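Local coordinates for protein-glutamine deamidase Cif (Burkholderia pseudomallei, PDB 3EIR), which deamidates a specific glutamine of host NEDD8 to glutamate, shutting down cullin-RING ubiquitin ligases and arresting the host cell cycle as a secreted bacterial toxin, at residues L111-I116 / K165-L170; A180-S185 / E198-R203; A191-R196 / I237-K242. All blocks are in the same frame, centred on the assembly; numbering follows the deposited sequence.

Contact 1. Residues L111-I116 / K165-L170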
loop_
_atom_site.group_PDB
_atom_site.type_symbol
_atom_site.label_atom_id
_atom_site.label_comp_id
_atom_site.label_asym_id
_atom_site.label_seq_id
_atom_site.Cartn_x
_atom_site.Cartn_y
_atom_site.Cartn_z
ATOM N N LEU A 111 -0.283 5.819 -3.742
ATOM C CA LEU A 111 -0.513 6.692 -2.613
ATOM C C LEU A 111 -0.783 5.880 -1.334
ATOM O O LEU A 111 -0.403 6.294 -0.227
ATOM C CB LEU A 111 -1.693 7.608 -2.926
ATOM C CG LEU A 111 -2.000 8.682 -1.888
ATOM C CD1 LEU A 111 -0.785 9.579 -1.731
ATOM C CD2 LEU A 111 -3.255 9.474 -2.279
ATOM N N SER A 112 -1.435 4.728 -1.488
ATOM C CA SER A 112 -1.754 3.882 -0.340
ATOM C C SER A 112 -0.538 3.063 0.062
ATOM O O SER A 112 -0.251 2.932 1.239
ATOM C CB SER A 112 -2.935 2.953 -0.631
ATOM O OG SER A 112 -2.560 1.969 -1.572
ATOM N N ALA A 113 0.188 2.516 -0.911
ATOM C CA ALA A 113 1.409 1.791 -0.570
ATOM C C ALA A 113 2.460 2.664 0.124
ATOM O O ALA A 113 3.026 2.254 1.135
ATOM C CB ALA A 113 2.001 1.106 -1.773
ATOM N N ASN A 114 2.713 3.859 -0.402
ATOM C CA ASN A 114 3.737 4.728 0.171
ATOM C C ASN A 114 3.366 5.095 1.609
ATOM O O ASN A 114 4.193 5.024 2.514
ATOM C CB ASN A 114 3.896 6.031 -0.632
ATOM C CG ASN A 114 4.644 5.840 -1.964
ATOM O OD1 ASN A 114 5.417 4.905 -2.142
ATOM N ND2 ASN A 114 4.412 6.748 -2.891
ATOM N N ASN A 115 2.120 5.509 1.803
ATOM C CA ASN A 115 1.688 6.035 3.092
ATOM C C ASN A 115 1.551 4.974 4.180
ATOM O O ASN A 115 1.865 5.226 5.337
ATOM C CB ASN A 115 0.395 6.829 2.946
ATOM C CG ASN A 115 0.647 8.253 2.488
ATOM O OD1 ASN A 115 1.356 9.014 3.158
ATOM N ND2 ASN A 115 0.059 8.629 1.341
ATOM N N ILE A 116 1.082 3.787 3.814
ATOM C CA ILE A 116 1.026 2.699 4.780
ATOM C C ILE A 116 2.431 2.174 5.096
ATOM O O ILE A 116 2.698 1.754 6.216
ATOM C CB ILE A 116 0.088 1.578 4.324
ATOM C CG1 ILE A 116 -1.317 2.154 4.127
ATOM C CG2 ILE A 116 0.071 0.454 5.348
ATOM C CD1 ILE A 116 -2.378 1.140 3.780
ATOM N N LYS A 165 1.748 -0.829 -7.417
ATOM C CA LYS A 165 2.511 -0.876 -6.170
ATOM C C LYS A 165 1.622 -1.491 -5.092
ATOM O O LYS A 165 0.417 -1.255 -5.061
ATOM C CB LYS A 165 2.961 0.527 -5.739
ATOM C CG LYS A 165 3.851 1.245 -6.776
ATOM C CD LYS A 165 4.346 2.585 -6.243
ATOM C CE LYS A 165 5.142 3.382 -7.305
ATOM N NZ LYS A 165 4.218 3.982 -8.313
ATOM N N PHE A 166 2.217 -2.301 -4.227
ATOM C CA PHE A 166 1.505 -2.840 -3.080
ATOM C C PHE A 166 2.537 -3.220 -2.033
ATOM O O PHE A 166 3.735 -3.149 -2.293
ATOM C CB PHE A 166 0.693 -4.069 -3.474
ATOM C CG PHE A 166 1.511 -5.146 -4.123
ATOM C CD1 PHE A 166 1.988 -6.209 -3.388
ATOM C CD2 PHE A 166 1.817 -5.082 -5.482
ATOM C CE1 PHE A 166 2.747 -7.207 -3.992
ATOM C CE2 PHE A 166 2.573 -6.070 -6.087
ATOM C CZ PHE A 166 3.036 -7.137 -5.345
ATOM N N LEU A 167 2.068 -3.648 -0.868
ATOM C CA LEU A 167 2.963 -3.995 0.229
ATOM C C LEU A 167 2.866 -5.466 0.552
ATOM O O LEU A 167 1.786 -6.036 0.522
ATOM C CB LEU A 167 2.590 -3.205 1.471
ATOM C CG LEU A 167 2.554 -1.701 1.279
ATOM C CD1 LEU A 167 2.217 -1.044 2.607
ATOM C CD2 LEU A 167 3.905 -1.230 0.762
ATOM N N ILE A 168 4.003 -6.083 0.849
ATOM C CA ILE A 168 4.002 -7.401 1.464
ATOM C C ILE A 168 4.429 -7.240 2.924
ATOM O O ILE A 168 5.524 -6.760 3.202
ATOM C CB ILE A 168 4.958 -8.358 0.748
ATOM C CG1 ILE A 168 4.632 -8.421 -0.738
ATOM C CG2 ILE A 168 4.875 -9.749 1.344
ATOM C CD1 ILE A 168 5.494 -9.401 -1.475
ATOM N N ASP A 169 3.551 -7.603 3.852
ATOM C CA ASP A 169 3.872 -7.548 5.282
ATOM C C ASP A 169 4.469 -8.880 5.723
ATOM O O ASP A 169 3.885 -9.928 5.471
ATOM C CB ASP A 169 2.608 -7.261 6.089
ATOM C CG ASP A 169 2.908 -6.848 7.520
ATOM O OD1 ASP A 169 4.077 -6.969 7.945
ATOM O OD2 ASP A 169 1.969 -6.399 8.218
ATOM N N LEU A 170 5.633 -8.849 6.366
ATOM C CA LEU A 170 6.257 -10.073 6.879
ATOM C C LEU A 170 6.515 -10.036 8.405
ATOM O O LEU A 170 7.652 -9.850 8.851
ATOM C CB LEU A 170 7.554 -10.378 6.125
ATOM C CG LEU A 170 7.507 -10.496 4.594
ATOM C CD1 LEU A 170 8.882 -10.256 3.988
ATOM C CD2 LEU A 170 6.971 -11.850 4.157
#

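Contact 2. Residues A180-S185 / E198-R203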
loop_
_atom_site.group_PDB
_atom_site.type_symbol
_atom_site.label_atom_id
_atom_site.label_comp_id
_atom_site.label_asym_id
_atom_site.label_seq_id
_atom_site.Cartn_x
_atom_site.Cartn_y
_atom_site.Cartn_z
ATOM N N ALA A 180 3.270 -14.147 5.141
ATOM C CA ALA A 180 3.194 -12.927 4.350
ATOM C C ALA A 180 1.730 -12.512 4.199
ATOM O O ALA A 180 0.844 -13.360 4.086
ATOM C CB ALA A 180 3.838 -13.144 2.972
ATOM N N TYR A 181 1.479 -11.210 4.211
ATOM C CA TYR A 181 0.140 -10.679 3.988
ATOM C C TYR A 181 0.243 -9.559 2.959
ATOM O O TYR A 181 1.289 -8.918 2.844
ATOM C CB TYR A 181 -0.444 -10.106 5.278
ATOM C CG TYR A 181 -0.616 -11.097 6.415
ATOM C CD1 TYR A 181 -1.753 -11.893 6.509
ATOM C CD2 TYR A 181 0.346 -11.212 7.410
ATOM C CE1 TYR A 181 -1.919 -12.787 7.561
ATOM C CE2 TYR A 181 0.189 -12.099 8.470
ATOM C CZ TYR A 181 -0.938 -12.885 8.536
ATOM O OH TYR A 181 -1.083 -13.762 9.586
ATOM N N ILE A 182 -0.842 -9.308 2.228
ATOM C CA ILE A 182 -0.860 -8.233 1.239
ATOM C C ILE A 182 -1.619 -7.010 1.745
ATOM O O ILE A 182 -2.667 -7.138 2.383
ATOM C CB ILE A 182 -1.512 -8.689 -0.086
ATOM C CG1 ILE A 182 -0.754 -9.875 -0.678
ATOM C CG2 ILE A 182 -1.540 -7.544 -1.092
ATOM C CD1 ILE A 182 0.617 -9.507 -1.171
ATOM N N ILE A 183 -1.083 -5.827 1.467
ATOM C CA ILE A 183 -1.827 -4.584 1.662
ATOM C C ILE A 183 -1.789 -3.778 0.360
ATOM O O ILE A 183 -0.727 -3.577 -0.202
ATOM C CB ILE A 183 -1.268 -3.742 2.814
ATOM C CG1 ILE A 183 -1.337 -4.525 4.126
ATOM C CG2 ILE A 183 -2.070 -2.475 2.953
ATOM C CD1 ILE A 183 -0.608 -3.862 5.259
ATOM N N GLN A 184 -2.953 -3.349 -0.126
ATOM C CA GLN A 184 -3.028 -2.651 -1.405
ATOM C C GLN A 184 -4.328 -1.876 -1.567
ATOM O O GLN A 184 -5.318 -2.134 -0.875
ATOM C CB GLN A 184 -2.948 -3.661 -2.547
ATOM C CG GLN A 184 -4.168 -4.567 -2.596
ATOM C CD GLN A 184 -4.251 -5.390 -3.855
ATOM O OE1 GLN A 184 -3.558 -5.124 -4.828
ATOM N NE2 GLN A 184 -5.119 -6.402 -3.842
ATOM N N SER A 185 -4.309 -0.925 -2.496
ATOM C CA SER A 185 -5.532 -0.380 -3.072
ATOM C C SER A 185 -5.338 -0.350 -4.584
ATOM O O SER A 185 -4.230 -0.560 -5.069
ATOM C CB SER A 185 -5.834 1.019 -2.547
ATOM O OG SER A 185 -4.956 1.971 -3.098
ATOM N N GLU A 198 -9.810 -0.351 2.331
ATOM C CA GLU A 198 -10.641 -0.793 3.452
ATOM C C GLU A 198 -11.202 -2.178 3.199
ATOM O O GLU A 198 -11.265 -3.018 4.101
ATOM C CB GLU A 198 -11.820 0.158 3.679
ATOM C CG GLU A 198 -11.456 1.548 4.151
ATOM C CD GLU A 198 -11.081 2.471 3.005
ATOM O OE1 GLU A 198 -10.649 1.965 1.947
ATOM O OE2 GLU A 198 -11.221 3.703 3.166
ATOM N N ASP A 199 -11.629 -2.403 1.963
ATOM C CA ASP A 199 -12.288 -3.650 1.604
ATOM C C ASP A 199 -11.278 -4.777 1.511
ATOM O O ASP A 199 -11.523 -5.870 2.010
ATOM C CB ASP A 199 -13.061 -3.483 0.299
ATOM C CG ASP A 199 -14.177 -2.470 0.426
ATOM O OD1 ASP A 199 -14.689 -2.299 1.555
ATOM O OD2 ASP A 199 -14.539 -1.839 -0.588
ATOM N N TRP A 200 -10.138 -4.503 0.890
ATOM C CA TRP A 200 -9.098 -5.511 0.787
ATOM C C TRP A 200 -8.716 -5.946 2.181
ATOM O O TRP A 200 -8.523 -7.125 2.460
ATOM C CB TRP A 200 -7.843 -4.962 0.094
ATOM C CG TRP A 200 -6.763 -6.003 0.064
ATOM C CD1 TRP A 200 -5.727 -6.135 0.941
ATOM C CD2 TRP A 200 -6.667 -7.115 -0.840
ATOM N NE1 TRP A 200 -4.970 -7.239 0.616
ATOM C CE2 TRP A 200 -5.526 -7.853 -0.476
ATOM C CE3 TRP A 200 -7.425 -7.542 -1.937
ATOM C CZ2 TRP A 200 -5.121 -8.994 -1.173
ATOM C CZ3 TRP A 200 -7.019 -8.677 -2.628
ATOM C CH2 TRP A 200 -5.880 -9.388 -2.242
ATOM N N ILE A 201 -8.586 -4.958 3.055
ATOM C CA ILE A 201 -8.170 -5.203 4.414
ATOM C C ILE A 201 -9.243 -5.969 5.175
ATOM O O ILE A 201 -8.946 -6.939 5.870
ATOM C CB ILE A 201 -7.888 -3.893 5.151
ATOM C CG1 ILE A 201 -6.550 -3.320 4.699
ATOM C CG2 ILE A 201 -7.898 -4.136 6.649
ATOM C CD1 ILE A 201 -5.430 -4.313 4.780
ATOM N N SER A 202 -10.494 -5.542 5.042
ATOM C CA SER A 202 -11.566 -6.199 5.778
ATOM C C SER A 202 -11.806 -7.609 5.253
ATOM O O SER A 202 -12.066 -8.518 6.019
ATOM C CB SER A 202 -12.846 -5.366 5.756
ATOM O OG SER A 202 -13.986 -6.201 5.848
ATOM N N ARG A 203 -11.690 -7.801 3.947
ATOM C CA ARG A 203 -11.897 -9.132 3.370
ATOM C C ARG A 203 -10.659 -10.025 3.454
ATOM O O ARG A 203 -10.766 -11.204 3.762
ATOM C CB ARG A 203 -12.363 -9.030 1.912
ATOM C CG ARG A 203 -13.782 -8.520 1.752
ATOM C CD ARG A 203 -14.802 -9.634 1.978
ATOM N NE ARG A 203 -15.019 -10.444 0.777
ATOM C CZ ARG A 203 -14.300 -11.514 0.447
ATOM N NH1 ARG A 203 -14.577 -12.179 -0.665
ATOM N NH2 ARG A 203 -13.305 -11.920 1.224
#

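Contact 3. Residues A191-R196 / I237-K242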
loop_
_atom_site.group_PDB
_atom_site.type_symbol
_atom_site.label_atom_id
_atom_site.label_comp_id
_atom_site.label_asym_id
_atom_site.label_seq_id
_atom_site.Cartn_x
_atom_site.Cartn_y
_atom_site.Cartn_z
ATOM N N ALA A 191 -4.705 -4.990 -15.069
ATOM C CA ALA A 191 -5.061 -6.397 -15.069
ATOM C C ALA A 191 -5.963 -6.716 -13.874
ATOM O O ALA A 191 -6.783 -7.628 -13.927
ATOM C CB ALA A 191 -3.812 -7.255 -15.045
ATOM N N LEU A 192 -5.819 -5.943 -12.806
ATOM C CA LEU A 192 -6.579 -6.182 -11.581
ATOM C C LEU A 192 -7.776 -5.240 -11.435
ATOM O O LEU A 192 -7.730 -4.083 -11.863
ATOM C CB LEU A 192 -5.654 -6.078 -10.356
ATOM C CG LEU A 192 -4.696 -7.265 -10.260
ATOM C CD1 LEU A 192 -3.418 -6.889 -9.551
ATOM C CD2 LEU A 192 -5.380 -8.440 -9.575
ATOM N N PRO A 193 -8.844 -5.728 -10.794
ATOM C CA PRO A 193 -10.054 -4.932 -10.590
ATOM C C PRO A 193 -9.827 -3.875 -9.517
ATOM O O PRO A 193 -9.028 -4.092 -8.609
ATOM C CB PRO A 193 -11.060 -5.956 -10.046
ATOM C CG PRO A 193 -10.305 -7.245 -9.858
ATOM C CD PRO A 193 -8.863 -6.973 -10.006
ATOM N N ALA A 194 -10.544 -2.762 -9.596
ATOM C CA ALA A 194 -10.516 -1.788 -8.515
ATOM C C ALA A 194 -10.856 -2.443 -7.176
ATOM O O ALA A 194 -11.726 -3.324 -7.090
ATOM C CB ALA A 194 -11.475 -0.655 -8.800
ATOM N N VAL A 195 -10.169 -2.007 -6.125
ATOM C CA VAL A 195 -10.482 -2.467 -4.778
ATOM C C VAL A 195 -10.020 -1.425 -3.765
ATOM O O VAL A 195 -8.885 -0.970 -3.818
ATOM C CB VAL A 195 -9.827 -3.831 -4.472
ATOM C CG1 VAL A 195 -8.327 -3.673 -4.237
ATOM C CG2 VAL A 195 -10.501 -4.482 -3.276
ATOM N N ARG A 196 -10.918 -1.028 -2.868
ATOM C CA ARG A 196 -10.595 -0.030 -1.855
ATOM C C ARG A 196 -9.715 -0.665 -0.790
ATOM O O ARG A 196 -9.838 -1.856 -0.513
ATOM C CB ARG A 196 -11.875 0.544 -1.245
ATOM C CG ARG A 196 -12.718 1.328 -2.246
ATOM C CD ARG A 196 -14.068 1.726 -1.669
ATOM N NE ARG A 196 -13.940 2.475 -0.423
ATOM C CZ ARG A 196 -14.326 2.025 0.770
ATOM N NH1 ARG A 196 -14.878 0.824 0.890
ATOM N NH2 ARG A 196 -14.166 2.786 1.847
ATOM N N ILE A 237 -3.120 -13.957 -5.311
ATOM C CA ILE A 237 -2.475 -13.015 -4.410
ATOM C C ILE A 237 -3.209 -11.674 -4.279
ATOM O O ILE A 237 -3.253 -11.102 -3.197
ATOM C CB ILE A 237 -1.022 -12.767 -4.853
ATOM C CG1 ILE A 237 -0.294 -14.102 -5.015
ATOM C CG2 ILE A 237 -0.303 -11.869 -3.860
ATOM C CD1 ILE A 237 1.004 -14.012 -5.772
ATOM N N LEU A 238 -3.809 -11.190 -5.364
ATOM C CA LEU A 238 -4.233 -9.787 -5.417
ATOM C C LEU A 238 -5.721 -9.472 -5.654
ATOM O O LEU A 238 -6.084 -8.297 -5.684
ATOM C CB LEU A 238 -3.398 -9.043 -6.468
ATOM C CG LEU A 238 -1.907 -8.949 -6.170
ATOM C CD1 LEU A 238 -1.168 -8.344 -7.354
ATOM C CD2 LEU A 238 -1.692 -8.121 -4.911
ATOM N N GLN A 239 -6.577 -10.484 -5.831
ATOM C CA GLN A 239 -8.001 -10.216 -6.076
ATOM C C GLN A 239 -8.834 -10.692 -4.881
ATOM O O GLN A 239 -8.618 -11.788 -4.388
ATOM C CB GLN A 239 -8.459 -10.895 -7.375
ATOM C CG GLN A 239 -9.581 -10.170 -8.120
ATOM C CD GLN A 239 -10.964 -10.439 -7.554
ATOM O OE1 GLN A 239 -11.862 -9.597 -7.658
ATOM N NE2 GLN A 239 -11.148 -11.615 -6.960
ATOM N N ILE A 240 -9.775 -9.870 -4.416
ATOM C CA ILE A 240 -10.420 -10.123 -3.127
ATOM C C ILE A 240 -11.088 -11.477 -3.039
ATOM O O ILE A 240 -11.006 -12.130 -2.002
ATOM C CB ILE A 240 -11.492 -9.080 -2.737
ATOM C CG1 ILE A 240 -11.941 -8.276 -3.942
ATOM C CG2 ILE A 240 -11.018 -8.207 -1.584
ATOM C CD1 ILE A 240 -13.359 -7.775 -3.802
ATOM N N ASP A 241 -11.768 -11.874 -4.114
ATOM C CA ASP A 241 -12.466 -13.152 -4.150
ATOM C C ASP A 241 -11.572 -14.241 -4.723
ATOM O O ASP A 241 -11.998 -15.380 -4.862
ATOM C CB ASP A 241 -13.746 -13.047 -4.984
ATOM C CG ASP A 241 -14.570 -11.818 -4.642
ATOM O OD1 ASP A 241 -15.255 -11.824 -3.594
ATOM O OD2 ASP A 241 -14.540 -10.847 -5.431
ATOM N N LYS A 242 -10.331 -13.893 -5.049
ATOM C CA LYS A 242 -9.421 -14.831 -5.699
ATOM C C LYS A 242 -10.049 -15.331 -6.989
ATOM O O LYS A 242 -9.768 -16.438 -7.449
ATOM C CB LYS A 242 -9.103 -16.013 -4.787
ATOM C CG LYS A 242 -8.292 -15.656 -3.549
ATOM C CD LYS A 242 -8.332 -16.800 -2.539
ATOM C CE LYS A 242 -7.469 -16.512 -1.315
ATOM N NZ LYS A 242 -6.010 -16.516 -1.632
#

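Contact 1. Residues L111-I116 / K165-L170
Leu-167 points from strand 165-170 at helix 111-116 and sets both methyl carbons against it, and this is where the packing is tight. Leu-167 CD2 lies 3.9 Å from Ala-113 CB. The same isopropyl group straddles the carbonyl oxygen of Ala-113, with Leu-167 CD2 3.6 Å and Leu-167 CD1 3.7 Å from Ala-113 O. One turn of helix further on, Ile-116 meets CD1 of that leucine: both Ile-116 CB and Ile-116 CG2 sit 3.8 Å from Leu-167 CD1, and the two side chains meet at a slant. CG of Leu-167 is anti to its own carbonyl carbon (chi1 -55°), which lifts the fork of the side chain off the strand and toward the helix. The methyl of Ala-113 sits over the backbone at Phe-166, whose ring points to the other side; so small a side chain is consistent with the 7.2 Å approach of the helix and strand axes, which run at 37° to each other. Ile-183 of the adjoining strand and Met-58 also touch Ile-116.

The other end is looser. Lys-165 touches the helix mainly through its CB, 4.1 Å from Ala-113 CB. Beyond that the chain runs on extended, bending only near its amine, and the residue is partly exposed. Here polar groups take over: the backbone N of Lys-165 and the hydroxyl of Ser-112 each hydrogen-bond to the oxidised cysteine at position 109, an inferred active-site residue. Asn-115 is held elsewhere, by Arg-70 and Asn-60.

Between these two segments the contact is apolar, with no hydrogen bond across it. His-164 directly precedes Lys-165 in the chain, so the chemistry is consistent with the papain-like pattern, in which the cysteine helix lies on the sheet that carries the histidine.

Contact 2. Residues A180-S185 / E198-R203
Strand 181-183 and helix 198-203 run nearly antiparallel, 161° between their directions with axes 8.9 Å apart, and the CA atoms of Ile-183 and Ile-201 are the nearest across the segments. Trp-200 carries most of the contact. Its CG stands anti to the backbone N, sending the indole across to the strand, where Trp-200 NE1 donates a hydrogen bond of 2.9 Å to Ile-182 O. The acceptor lies in the plane of the indole, but NE1 stands above the carbonyl plane and the bond is bent, 149° at the hydrogen. Ile-182 CB closes in on the benzo ring, 3.8 Å from Trp-200 CZ2. Nearby, Ile-183 CG1 packs 4.2 Å from Ile-201 CD1.

Gln-184 covers one face of the indole. Its CG makes a CH-pi contact 3.9 Å from the centroid of the five-membered ring of Trp-200, and its NE2 rises over the six-membered ring, with the amide plane nearly upright at 81°. Both ends of that amide are held from outside: OE1 by His-164 NE2, and NE2 by Leu-238 O. Gln-184 probably helps to orient His-164, consistent with its inferred place in a papain-like Cys-His-Gln triad.

Contact 3. Residues A191-R196 / I237-K242
No aromatic ring takes part here; the only flat group in contact is the side-chain amide of Gln-239, which lies by the puckered ring of Pro-193. Gln-239 CG is 3.5 Å from Pro-193 CG, at the outer corner of the ring, and 3.8 Å from Pro-193 CD along its rim. The two side chains are roughly perpendicular. The glutamine chain bends at chi2 (-81°), which brings CG, with the amide close behind, against the proline.

On one flank of this pair, Leu-192 and Leu-238 are again set nearly square to each other. Leu-192 CD1 presses on Leu-238 CD1 at 3.5 Å, tighter than ordinary carbon contact, while Leu-192 CD2 settles 3.7 Å from Leu-238 CB. On the other flank the fit eases. Val-195 and Ile-240 lie alongside with opposite sense, Val-195 CG2 being 4.1 Å from both Ile-240 CG1 and Ile-240 CG2. No hydrogen bond crosses between the segments. The Gln-239 end is shaped instead by its own type I turn, closed by Lys-242 N to Gln-239 O at 2.8 Å.

Segment 237-242 comprises the last two residues of helix 227-238 and the turn that follows, and 191-196 is the loop leading into helix 197-204, with Arg-196 at its N-cap. Ile-240 reaches Trp-200 and Arg-203 of that helix, and Asp-241 forms a salt bridge with Arg-203. Farther in, Leu-238 touches Ile-182 of strand 181-183, and Ile-237 packs against both that residue and helix 211-217. The contact thus joins the end of helix 227-238 to the loop between strand 181-183 and helix 197-204.

How the contacts relate
Contacts 1 and 2 follow each other along the chain and share the antiparallel sheet through neighbouring strands 164-170 and 181-183; their centres are 10 Å apart. Asp-169 N probably bonds to Tyr-181 O between those strands. Ser-112 and Ser-185 meet through their hydroxyls. Contact 3 lies 9 Å from contact 2 and 15 Å from contact 1, centre to centre. Its segments alternate with those of contact 2, and Trp-200 CH2 packs on Ile-237 O where the two touch. They lie around the inferred active site: contact 1 beside the cysteine and histidine, contact 2 with the glutamine, contact 3 packing Leu-192 close to His-164 and Leu-238 close to Gln-184.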